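Long-range contacts in translation initiation factor eIF-2B (Pyrococcus horikoshii, PDB 1VB5), which probably catalyses the exchange of GDP for GTP on initiation factor 2, as a member of the eIF-2B alpha/beta/delta subunit family: residues E50-V55 / N67-I72; S61-Y66 / K222-L227; E30-L35 / D46-L51; E12-R17 / M233-D238. One frame throughout, in Å; residues are numbered along the deposited sequence.

Contact 1 (E50-V55 / N67-I72); sequences ELREEV and NLARFI
Arg52 of helix 41-58 leans across Ala69 and delivers its guanidinium to the carbonyl oxygens at the C-terminal end of helix 63-71. Its NH2 donates to Ile72 O over 2.9 Å, with an N-H...O angle of 152°. Its NE faces two acceptors through weak bonds: Ala69 O is near at 2.8 Å, but the approach is strongly bent, and Ile72 O is farther off at 3.4 Å. The Arg52 chain, extended from CG to NE, lays CG against Ala69 CB at 3.9 Å. Arg70 is bent at chi2 (-50°); its NH1 comes to 3.9 Å from Arg52 NH1, their guanidinium planes nearly perpendicular. Deeper in the interface Val55 CG1 meets Leu68 CD2 at 4.1 Å, the two side chains crossing at about a right angle. Behind these pairs, segments 50-55 and 67-71 run antiparallel at 171°, their axes 9.1 Å apart at closest; the alanine lets the backbones draw close, Arg52 CA and Ala69 CA being 4.9 Å apart. Farther out, Phe88 and Leu81 of helix 78-106 back Leu68 and Ile72, which places the pair within the N-terminal helical bundle. Ile72 is the first residue past helical geometry, so Arg52 serves carbonyls where the helix runs out. Its positive charge probably suits the negative end of the helix dipole, which may partly offset the repulsion from Arg70.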
# COMPACT_ATOMS: atom_id res chain seq x y z
N GLU B 50 28.62 -25.01 -7.42
CA GLU B 50 27.24 -25.13 -7.86
C GLU B 50 26.27 -24.63 -6.80
O GLU B 50 25.30 -23.95 -7.11
CB GLU B 50 26.92 -26.58 -8.23
CG GLU B 50 25.52 -26.78 -8.80
CD GLU B 50 25.31 -28.17 -9.37
OE1 GLU B 50 25.40 -29.16 -8.61
OE2 GLU B 50 25.04 -28.28 -10.59
N LEU B 51 26.53 -24.98 -5.54
CA LEU B 51 25.65 -24.55 -4.46
C LEU B 51 25.73 -23.03 -4.29
O LEU B 51 24.74 -22.38 -3.96
CB LEU B 51 26.02 -25.25 -3.14
CG LEU B 51 25.08 -24.96 -1.97
CD1 LEU B 51 23.64 -25.25 -2.38
CD2 LEU B 51 25.47 -25.80 -0.77
N ARG B 52 26.92 -22.47 -4.51
CA ARG B 52 27.11 -21.03 -4.42
C ARG B 52 26.09 -20.34 -5.32
O ARG B 52 25.45 -19.36 -4.94
CB ARG B 52 28.51 -20.63 -4.89
CG ARG B 52 29.56 -20.52 -3.81
CD ARG B 52 30.85 -19.99 -4.41
NE ARG B 52 31.84 -19.65 -3.38
CZ ARG B 52 33.02 -19.10 -3.64
NH1 ARG B 52 33.37 -18.81 -4.88
NH2 ARG B 52 33.85 -18.83 -2.64
N GLU B 53 25.94 -20.88 -6.53
CA GLU B 53 25.03 -20.34 -7.52
C GLU B 53 23.56 -20.59 -7.19
O GLU B 53 22.74 -19.67 -7.27
CB GLU B 53 25.37 -20.92 -8.89
CG GLU B 53 24.71 -20.21 -10.05
CD GLU B 53 25.43 -20.46 -11.36
OE1 GLU B 53 24.95 -19.98 -12.41
OE2 GLU B 53 26.49 -21.13 -11.33
N GLU B 54 23.23 -21.81 -6.81
CA GLU B 54 21.85 -22.16 -6.47
C GLU B 54 21.32 -21.38 -5.27
O GLU B 54 20.16 -20.99 -5.23
CB GLU B 54 21.73 -23.66 -6.20
CG GLU B 54 22.08 -24.53 -7.40
CD GLU B 54 21.29 -24.16 -8.64
OE1 GLU B 54 20.04 -24.20 -8.58
OE2 GLU B 54 21.92 -23.84 -9.67
N VAL B 55 22.19 -21.17 -4.28
CA VAL B 55 21.80 -20.44 -3.08
C VAL B 55 21.43 -19.00 -3.41
O VAL B 55 20.46 -18.46 -2.89
CB VAL B 55 22.94 -20.45 -2.04
CG1 VAL B 55 22.57 -19.59 -0.85
CG2 VAL B 55 23.21 -21.87 -1.58
N ASN B 67 26.51 -12.95 0.10
CA ASN B 67 27.64 -12.88 1.01
C ASN B 67 27.93 -14.24 1.65
O ASN B 67 29.07 -14.56 1.95
CB ASN B 67 27.41 -11.82 2.09
CG ASN B 67 27.56 -10.41 1.55
OD1 ASN B 67 28.45 -10.14 0.74
ND2 ASN B 67 26.70 -9.50 2.00
N LEU B 68 26.89 -15.05 1.85
CA LEU B 68 27.07 -16.38 2.42
C LEU B 68 27.91 -17.18 1.43
O LEU B 68 28.88 -17.85 1.81
CB LEU B 68 25.72 -17.07 2.63
CG LEU B 68 25.76 -18.61 2.78
CD1 LEU B 68 26.54 -19.00 4.02
CD2 LEU B 68 24.35 -19.15 2.84
N ALA B 69 27.54 -17.08 0.15
CA ALA B 69 28.23 -17.80 -0.92
C ALA B 69 29.71 -17.46 -1.03
O ALA B 69 30.53 -18.35 -1.27
CB ALA B 69 27.53 -17.53 -2.24
N ARG B 70 30.06 -16.19 -0.88
CA ARG B 70 31.46 -15.78 -0.97
C ARG B 70 32.23 -16.13 0.29
O ARG B 70 33.45 -16.21 0.28
CB ARG B 70 31.58 -14.27 -1.22
CG ARG B 70 30.94 -13.77 -2.51
CD ARG B 70 31.38 -14.59 -3.71
NE ARG B 70 30.94 -13.98 -4.96
CZ ARG B 70 30.82 -14.62 -6.11
NH1 ARG B 70 31.10 -15.92 -6.18
NH2 ARG B 70 30.41 -13.97 -7.19
N PHE B 71 31.50 -16.33 1.39
CA PHE B 71 32.13 -16.67 2.66
C PHE B 71 32.60 -18.12 2.66
O PHE B 71 33.64 -18.44 3.23
CB PHE B 71 31.14 -16.45 3.81
CG PHE B 71 31.78 -16.51 5.17
CD1 PHE B 71 32.53 -15.44 5.64
CD2 PHE B 71 31.64 -17.64 5.97
CE1 PHE B 71 33.14 -15.50 6.90
CE2 PHE B 71 32.25 -17.71 7.22
CZ PHE B 71 33.00 -16.64 7.69
N ILE B 72 31.83 -18.99 2.03
CA ILE B 72 32.18 -20.40 1.95
C ILE B 72 33.26 -20.58 0.89
O ILE B 72 33.03 -20.31 -0.29
CB ILE B 72 30.94 -21.28 1.61
CG1 ILE B 72 30.10 -21.53 2.87
CG2 ILE B 72 31.39 -22.63 1.06
CD1 ILE B 72 29.79 -20.30 3.67

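Contact 2 (S61-Y66 / K222-L227); sequences SMASLY and KFHPTL
Tyr66 and His224 form the aromatic part of this contact, their rings meeting obliquely with centroids 4.2 Å apart and planes at 32°. His224 CE1 lies over one face of the tyrosine, toward the rim, 3.5 Å from Tyr66 CG. That CG is anti to the backbone N (chi1 169°), which carries the root of the ring toward His224. The imidazole is sandwiched, with Tyr66 CD2 over one face and Leu227 CB over the opposite one; its buried ND1 has no partner in the model. Apolar contacts flank the rings. Tyr66 CE2 touches Pro225 CG at 3.7 Å, and Ala63 CB lies near the plane of the imidazole at its edge. Helix 63-71 of the N-terminal helical region thereby meets the loop that follows strand 214-217 of the Rossmann-like sheet, and backbone bonds from Lys222 and His224 to Ile188 tie that loop to strand 187-188. Ala63 CB presses on Lys222 O at 3.1 Å, a tight fit. A water links two hydroxyls, 2.9 Å from Tyr66 OH and 3.0 Å from Thr226 OG1. Tyr66 OH also takes part in a weak hydrogen bond with Arg70 NE. Replacing Tyr66 by an alanine would probably leave one imidazole face and Pro225 without their cover and deprive the bridging water of one mate.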
# COMPACT_ATOMS: atom_id res chain seq x y z
N SER B 61 17.42 -10.94 -4.58
CA SER B 61 17.17 -9.67 -3.90
C SER B 61 17.77 -9.63 -2.49
O SER B 61 17.80 -8.58 -1.85
CB SER B 61 15.66 -9.39 -3.80
OG SER B 61 15.07 -9.19 -5.07
N MET B 62 18.25 -10.78 -2.01
CA MET B 62 18.83 -10.85 -0.68
C MET B 62 20.35 -10.97 -0.71
O MET B 62 20.90 -12.00 -1.12
CB MET B 62 18.22 -12.01 0.10
CG MET B 62 16.78 -11.78 0.51
SD MET B 62 16.13 -13.10 1.54
CE MET B 62 14.43 -12.54 1.79
N ALA B 63 21.01 -9.91 -0.26
CA ALA B 63 22.47 -9.87 -0.24
C ALA B 63 23.08 -10.88 0.72
O ALA B 63 24.23 -11.27 0.56
CB ALA B 63 22.93 -8.46 0.13
N SER B 64 22.31 -11.30 1.72
CA SER B 64 22.81 -12.25 2.70
C SER B 64 23.20 -13.56 2.01
O SER B 64 24.19 -14.19 2.38
CB SER B 64 21.76 -12.52 3.78
OG SER B 64 20.61 -13.13 3.23
N LEU B 65 22.42 -13.96 1.01
CA LEU B 65 22.71 -15.20 0.30
C LEU B 65 23.99 -15.06 -0.52
O LEU B 65 24.81 -15.98 -0.56
CB LEU B 65 21.53 -15.56 -0.61
CG LEU B 65 20.22 -15.81 0.13
CD1 LEU B 65 19.12 -16.18 -0.86
CD2 LEU B 65 20.42 -16.92 1.16
N TYR B 66 24.17 -13.91 -1.16
CA TYR B 66 25.37 -13.66 -1.95
C TYR B 66 26.61 -13.64 -1.05
O TYR B 66 27.64 -14.21 -1.39
CB TYR B 66 25.25 -12.33 -2.69
CG TYR B 66 26.55 -11.87 -3.31
CD1 TYR B 66 26.86 -12.16 -4.64
CD2 TYR B 66 27.49 -11.16 -2.57
CE1 TYR B 66 28.06 -11.75 -5.22
CE2 TYR B 66 28.70 -10.74 -3.12
CZ TYR B 66 28.98 -11.04 -4.44
OH TYR B 66 30.17 -10.62 -4.99
N LYS B 222 24.36 -7.92 4.93
CA LYS B 222 23.24 -7.60 4.03
C LYS B 222 23.65 -6.51 3.05
O LYS B 222 22.87 -6.10 2.19
CB LYS B 222 22.01 -7.17 4.83
CG LYS B 222 21.37 -8.33 5.58
CD LYS B 222 20.18 -7.90 6.42
CE LYS B 222 19.41 -9.11 6.92
NZ LYS B 222 18.22 -8.71 7.72
N PHE B 223 24.89 -6.03 3.19
CA PHE B 223 25.43 -5.01 2.29
C PHE B 223 26.04 -5.74 1.10
O PHE B 223 26.90 -6.61 1.28
CB PHE B 223 26.52 -4.19 2.99
CG PHE B 223 26.00 -3.17 3.97
CD1 PHE B 223 25.20 -3.55 5.04
CD2 PHE B 223 26.35 -1.83 3.84
CE1 PHE B 223 24.74 -2.61 5.97
CE2 PHE B 223 25.90 -0.88 4.76
CZ PHE B 223 25.09 -1.27 5.83
N HIS B 224 25.60 -5.42 -0.12
CA HIS B 224 26.16 -6.06 -1.30
C HIS B 224 27.34 -5.19 -1.72
O HIS B 224 27.22 -3.97 -1.85
CB HIS B 224 25.12 -6.14 -2.42
CG HIS B 224 25.50 -7.08 -3.52
ND1 HIS B 224 24.83 -8.26 -3.74
CD2 HIS B 224 26.47 -7.01 -4.45
CE1 HIS B 224 25.38 -8.88 -4.77
NE2 HIS B 224 26.38 -8.14 -5.22
N PRO B 225 28.51 -5.82 -1.95
CA PRO B 225 29.72 -5.09 -2.34
C PRO B 225 29.86 -4.56 -3.76
O PRO B 225 30.68 -3.67 -3.99
CB PRO B 225 30.82 -6.08 -1.99
CG PRO B 225 30.19 -7.39 -2.35
CD PRO B 225 28.79 -7.25 -1.76
N THR B 226 29.09 -5.08 -4.70
CA THR B 226 29.24 -4.63 -6.08
C THR B 226 27.98 -4.22 -6.83
O THR B 226 28.06 -3.47 -7.81
CB THR B 226 29.92 -5.73 -6.91
OG1 THR B 226 29.07 -6.88 -6.94
CG2 THR B 226 31.26 -6.11 -6.29
N LEU B 227 26.83 -4.71 -6.40
CA LEU B 227 25.57 -4.42 -7.08
C LEU B 227 25.03 -3.02 -6.81
O LEU B 227 24.85 -2.62 -5.66
CB LEU B 227 24.53 -5.47 -6.68
CG LEU B 227 23.24 -5.60 -7.48
CD1 LEU B 227 23.54 -5.94 -8.93
CD2 LEU B 227 22.39 -6.70 -6.85
O HOH W 1 30.19 -9.57 -7.68

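Contact 3 (E30-L35 / D46-L51); sequences EAFLTL and DAIMEL
Leu51 points one methyl straight at the ring of Phe32, and the packing is tightest there. Leu51 CD2 stands 3.4 Å from the centroid of the Phe32 ring and 12° off its normal, a CH-pi contact over the middle of the face. Ile48 CG2 meets the same ring at its edge, 4.1 Å from Phe32 CE2. The leucine methyl also reaches Ala31 CB at 4.0 Å. Leu35 continues the packing at ordinary van der Waals distance, its CD1 resting on Ala47 CB at 3.8 Å and its CD2 on Ile48 CG1 at 3.9 Å. In contrast, Asp46, Met49 and Glu50 are exposed on the outer side of segment 46-51. On the partner helix, Thr34 OG1 bonds back to Glu30 O at 2.8 Å, from the face of that carbonyl opposite the one Thr34 N uses. Segments 30-35 and 46-51 run antiparallel at 162°, axes 11.0 Å apart at closest, within the hairpin of helices 21-38 and 41-58, a spacing filled by leucine and phenylalanine. An alanine in place of Phe32 would probably open a gap beneath Leu51 CD2 and leave Ile48 CG2 without its ring-edge neighbour. With buried hydrocarbon on both sides, the hairpin is joined here by dispersion and CH-pi contact and by the exclusion of water, with no polar pairing to set its register.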
# COMPACT_ATOMS: atom_id res chain seq x y z
N GLU B 30 22.80 -24.18 6.26
CA GLU B 30 22.45 -25.57 6.50
C GLU B 30 22.70 -26.39 5.25
O GLU B 30 23.06 -27.57 5.33
CB GLU B 30 20.97 -25.69 6.88
CG GLU B 30 20.65 -25.31 8.32
CD GLU B 30 19.16 -25.39 8.62
OE1 GLU B 30 18.54 -26.43 8.30
OE2 GLU B 30 18.61 -24.41 9.18
N ALA B 31 22.51 -25.77 4.09
CA ALA B 31 22.72 -26.45 2.81
C ALA B 31 24.19 -26.84 2.68
O ALA B 31 24.51 -27.96 2.30
CB ALA B 31 22.32 -25.54 1.66
N PHE B 32 25.08 -25.90 3.00
CA PHE B 32 26.51 -26.17 2.91
C PHE B 32 26.95 -27.19 3.96
O PHE B 32 27.81 -28.03 3.68
CB PHE B 32 27.32 -24.88 3.05
CG PHE B 32 27.27 -24.00 1.83
CD1 PHE B 32 26.36 -22.96 1.74
CD2 PHE B 32 28.12 -24.23 0.75
CE1 PHE B 32 26.29 -22.15 0.60
CE2 PHE B 32 28.07 -23.44 -0.39
CZ PHE B 32 27.15 -22.40 -0.47
N LEU B 33 26.37 -27.12 5.15
CA LEU B 33 26.70 -28.06 6.22
C LEU B 33 26.27 -29.46 5.81
O LEU B 33 26.91 -30.45 6.17
CB LEU B 33 25.99 -27.68 7.52
CG LEU B 33 26.58 -26.51 8.31
CD1 LEU B 33 25.66 -26.16 9.48
CD2 LEU B 33 27.96 -26.89 8.81
N THR B 34 25.18 -29.53 5.06
CA THR B 34 24.64 -30.79 4.56
C THR B 34 25.55 -31.34 3.47
O THR B 34 25.83 -32.53 3.42
CB THR B 34 23.22 -30.59 3.99
OG1 THR B 34 22.32 -30.23 5.05
CG2 THR B 34 22.73 -31.85 3.30
N LEU B 35 26.01 -30.45 2.59
CA LEU B 35 26.89 -30.83 1.50
C LEU B 35 28.14 -31.53 2.04
O LEU B 35 28.64 -32.49 1.44
CB LEU B 35 27.30 -29.58 0.72
CG LEU B 35 28.03 -29.77 -0.61
CD1 LEU B 35 27.09 -30.41 -1.61
CD2 LEU B 35 28.52 -28.42 -1.12
N ASP B 46 33.64 -28.67 -6.77
CA ASP B 46 32.65 -28.33 -7.80
C ASP B 46 31.25 -28.19 -7.21
O ASP B 46 30.47 -27.35 -7.65
CB ASP B 46 32.63 -29.39 -8.91
CG ASP B 46 33.92 -29.43 -9.70
OD1 ASP B 46 34.56 -28.37 -9.86
OD2 ASP B 46 34.29 -30.53 -10.17
N ALA B 47 30.95 -29.01 -6.21
CA ALA B 47 29.64 -28.97 -5.57
C ALA B 47 29.44 -27.63 -4.87
O ALA B 47 28.34 -27.08 -4.86
CB ALA B 47 29.52 -30.10 -4.56
N ILE B 48 30.51 -27.10 -4.27
CA ILE B 48 30.44 -25.82 -3.58
C ILE B 48 30.21 -24.70 -4.60
O ILE B 48 29.50 -23.74 -4.32
CB ILE B 48 31.74 -25.56 -2.78
CG1 ILE B 48 31.91 -26.65 -1.72
CG2 ILE B 48 31.67 -24.19 -2.12
CD1 ILE B 48 33.19 -26.52 -0.91
N MET B 49 30.81 -24.84 -5.77
CA MET B 49 30.66 -23.86 -6.84
C MET B 49 29.21 -23.83 -7.30
O MET B 49 28.64 -22.76 -7.54
CB MET B 49 31.56 -24.21 -8.02
CG MET B 49 33.05 -24.11 -7.73
SD MET B 49 33.62 -22.41 -7.72
CE MET B 49 34.41 -22.33 -9.33
N GLU B 50 28.62 -25.01 -7.42
CA GLU B 50 27.24 -25.13 -7.86
C GLU B 50 26.27 -24.63 -6.80
O GLU B 50 25.30 -23.95 -7.11
CB GLU B 50 26.92 -26.58 -8.23
CG GLU B 50 25.52 -26.78 -8.80
CD GLU B 50 25.31 -28.17 -9.37
OE1 GLU B 50 25.40 -29.16 -8.61
OE2 GLU B 50 25.04 -28.28 -10.59
N LEU B 51 26.53 -24.98 -5.54
CA LEU B 51 25.65 -24.55 -4.46
C LEU B 51 25.73 -23.03 -4.29
O LEU B 51 24.74 -22.38 -3.96
CB LEU B 51 26.02 -25.25 -3.14
CG LEU B 51 25.08 -24.96 -1.97
CD1 LEU B 51 23.64 -25.25 -2.38
CD2 LEU B 51 25.47 -25.80 -0.77

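Contact 4 (E12-R17 / M233-D238); sequences EMKRER and MLMERD
Arg237 and Arg17 meet guanidinium to guanidinium, and most of the surface buried here is theirs. Arg237 CD lies over one face of the Arg17 group, and the two guanidinium planes are inclined at 46°. Arg17 is bent at chi2 and chi3, and its NE stands 3.9 Å above the Arg237 plane, toward the rim. On the opposite face of Arg237 sits Met235 CE, 3.2 Å above the plane, so the guanidinium is enclosed between an arginine and a methionine of its own segment. Arg17 NH2 and Arg237 NH1 are modelled 2.9 Å apart; both are donors of like charge, so this is no hydrogen bond, and the close approach makes the placing of at least one group doubtful. Carbonyl oxygens lie close by, Lys14 O at 3.5 Å from Arg237 NH1 and Glu16 O at 3.4 Å from Arg237 NH2, both oblique to the plane, and would probably ease the repulsion. The contact brings the C-terminal end of helix 4-14 and the linker behind it against an irregular loop of the Rossmann-like part, the directions of residues 14-17 and 235-237 lying 78° apart. Lys14 is the third contributor; its NZ comes to 4.2 Å from Met235 SD but is hydrogen-bonded to Val58 O. Within the loop, Met235 is held by a backbone bond with Leu250 and packs on Phe251. Leu234 touches Leu173 of the second subunit.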
# COMPACT_ATOMS: atom_id res chain seq x y z
N GLU B 12 12.80 -25.88 0.23
CA GLU B 12 12.23 -25.33 1.46
C GLU B 12 12.45 -23.82 1.54
O GLU B 12 11.58 -23.08 2.01
CB GLU B 12 12.85 -26.02 2.68
CG GLU B 12 12.19 -25.64 3.99
CD GLU B 12 12.69 -26.49 5.16
OE1 GLU B 12 12.20 -26.28 6.29
OE2 GLU B 12 13.56 -27.36 4.94
N MET B 13 13.60 -23.36 1.08
CA MET B 13 13.91 -21.93 1.10
C MET B 13 13.06 -21.21 0.06
O MET B 13 12.54 -20.13 0.31
CB MET B 13 15.39 -21.69 0.79
CG MET B 13 16.36 -22.42 1.72
SD MET B 13 18.09 -21.99 1.39
CE MET B 13 18.29 -22.64 -0.22
N LYS B 14 12.92 -21.85 -1.10
CA LYS B 14 12.17 -21.29 -2.21
C LYS B 14 10.68 -21.05 -1.94
O LYS B 14 10.12 -20.07 -2.43
CB LYS B 14 12.33 -22.19 -3.43
CG LYS B 14 12.05 -21.50 -4.75
CD LYS B 14 13.06 -20.39 -5.01
CE LYS B 14 12.77 -19.66 -6.31
NZ LYS B 14 13.73 -18.54 -6.55
N ARG B 15 10.05 -21.92 -1.16
CA ARG B 15 8.63 -21.75 -0.87
C ARG B 15 8.32 -21.04 0.45
O ARG B 15 7.17 -21.03 0.90
CB ARG B 15 7.90 -23.10 -0.92
CG ARG B 15 8.38 -24.15 0.07
CD ARG B 15 7.43 -25.35 0.07
NE ARG B 15 7.83 -26.39 1.03
CZ ARG B 15 8.69 -27.37 0.76
NH1 ARG B 15 9.27 -27.46 -0.43
NH2 ARG B 15 8.99 -28.25 1.71
N GLU B 16 9.34 -20.45 1.06
CA GLU B 16 9.16 -19.72 2.31
C GLU B 16 8.71 -18.29 1.97
O GLU B 16 9.26 -17.68 1.06
CB GLU B 16 10.47 -19.67 3.09
CG GLU B 16 10.45 -18.78 4.33
CD GLU B 16 9.48 -19.26 5.39
OE1 GLU B 16 9.56 -20.44 5.78
OE2 GLU B 16 8.63 -18.46 5.84
N ARG B 17 7.73 -17.77 2.70
CA ARG B 17 7.26 -16.41 2.44
C ARG B 17 6.99 -15.55 3.67
O ARG B 17 6.70 -14.37 3.54
CB ARG B 17 6.02 -16.43 1.55
CG ARG B 17 5.10 -17.60 1.74
CD ARG B 17 4.54 -17.99 0.39
NE ARG B 17 5.63 -18.24 -0.55
CZ ARG B 17 5.49 -18.35 -1.86
NH1 ARG B 17 4.29 -18.24 -2.42
NH2 ARG B 17 6.56 -18.59 -2.62
N MET B 233 17.88 -7.02 -9.11
CA MET B 233 16.84 -7.91 -9.61
C MET B 233 15.77 -8.02 -8.52
O MET B 233 16.06 -8.44 -7.40
CB MET B 233 17.40 -9.32 -9.87
CG MET B 233 18.31 -9.44 -11.08
SD MET B 233 19.08 -11.10 -11.17
CE MET B 233 17.72 -12.09 -11.86
N LEU B 234 14.53 -7.64 -8.84
CA LEU B 234 13.44 -7.71 -7.88
C LEU B 234 12.61 -8.97 -8.16
O LEU B 234 11.91 -9.05 -9.17
CB LEU B 234 12.56 -6.46 -7.98
CG LEU B 234 13.31 -5.13 -7.79
CD1 LEU B 234 12.35 -3.97 -8.01
CD2 LEU B 234 13.92 -5.07 -6.40
N MET B 235 12.71 -9.93 -7.25
CA MET B 235 12.01 -11.21 -7.38
C MET B 235 10.48 -11.08 -7.41
O MET B 235 9.90 -10.20 -6.76
CB MET B 235 12.44 -12.15 -6.25
CG MET B 235 11.94 -13.59 -6.39
SD MET B 235 12.65 -14.72 -5.17
CE MET B 235 11.40 -14.67 -3.87
N GLU B 236 9.84 -11.96 -8.16
CA GLU B 236 8.39 -11.96 -8.30
C GLU B 236 7.81 -13.37 -8.18
O GLU B 236 8.47 -14.35 -8.55
CB GLU B 236 8.02 -11.37 -9.67
CG GLU B 236 6.57 -10.99 -9.82
CD GLU B 236 6.22 -10.53 -11.23
OE1 GLU B 236 7.06 -9.87 -11.88
OE2 GLU B 236 5.08 -10.81 -11.68
N ARG B 237 6.60 -13.48 -7.64
CA ARG B 237 5.91 -14.76 -7.50
C ARG B 237 4.53 -14.62 -8.15
O ARG B 237 3.99 -13.52 -8.23
CB ARG B 237 5.67 -15.14 -6.03
CG ARG B 237 6.88 -15.36 -5.15
CD ARG B 237 6.38 -15.76 -3.75
NE ARG B 237 7.20 -15.22 -2.67
CZ ARG B 237 8.35 -15.74 -2.26
NH1 ARG B 237 8.84 -16.83 -2.84
NH2 ARG B 237 9.02 -15.16 -1.27
N ASP B 238 3.96 -15.74 -8.59
CA ASP B 238 2.64 -15.71 -9.20
C ASP B 238 1.58 -15.43 -8.13
O ASP B 238 1.70 -15.89 -6.99
CB ASP B 238 2.34 -17.05 -9.87
CG ASP B 238 3.03 -17.19 -11.22
OD1 ASP B 238 4.15 -16.67 -11.37
OD2 ASP B 238 2.45 -17.83 -12.12

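How the contacts relate
Contacts 1 and 3 share Glu50 and Leu51 on helix 41-58 and have centres 8 Å apart; Ile72 CG2 lies 3.6 Å from Phe32 CD2, so the two interfaces merge into one apolar core. Contact 2 uses the preceding part of the same chain run, 61-66, its centre 11 Å from that of contact 1, and Asn67 ND2 reaches Phe223 O at 3.0 Å between them. Contact 4 closes a chain loop that encloses the other three. It touches contact 2, where Ser61 OG lies 2.6 Å from Met233 O, but stays about 5 Å, nearest atoms, from contacts 1 and 3. Contacts 1 and 3 lie within the N-terminal helical bundle; contacts 2 and 4 join it to the Rossmann-like part.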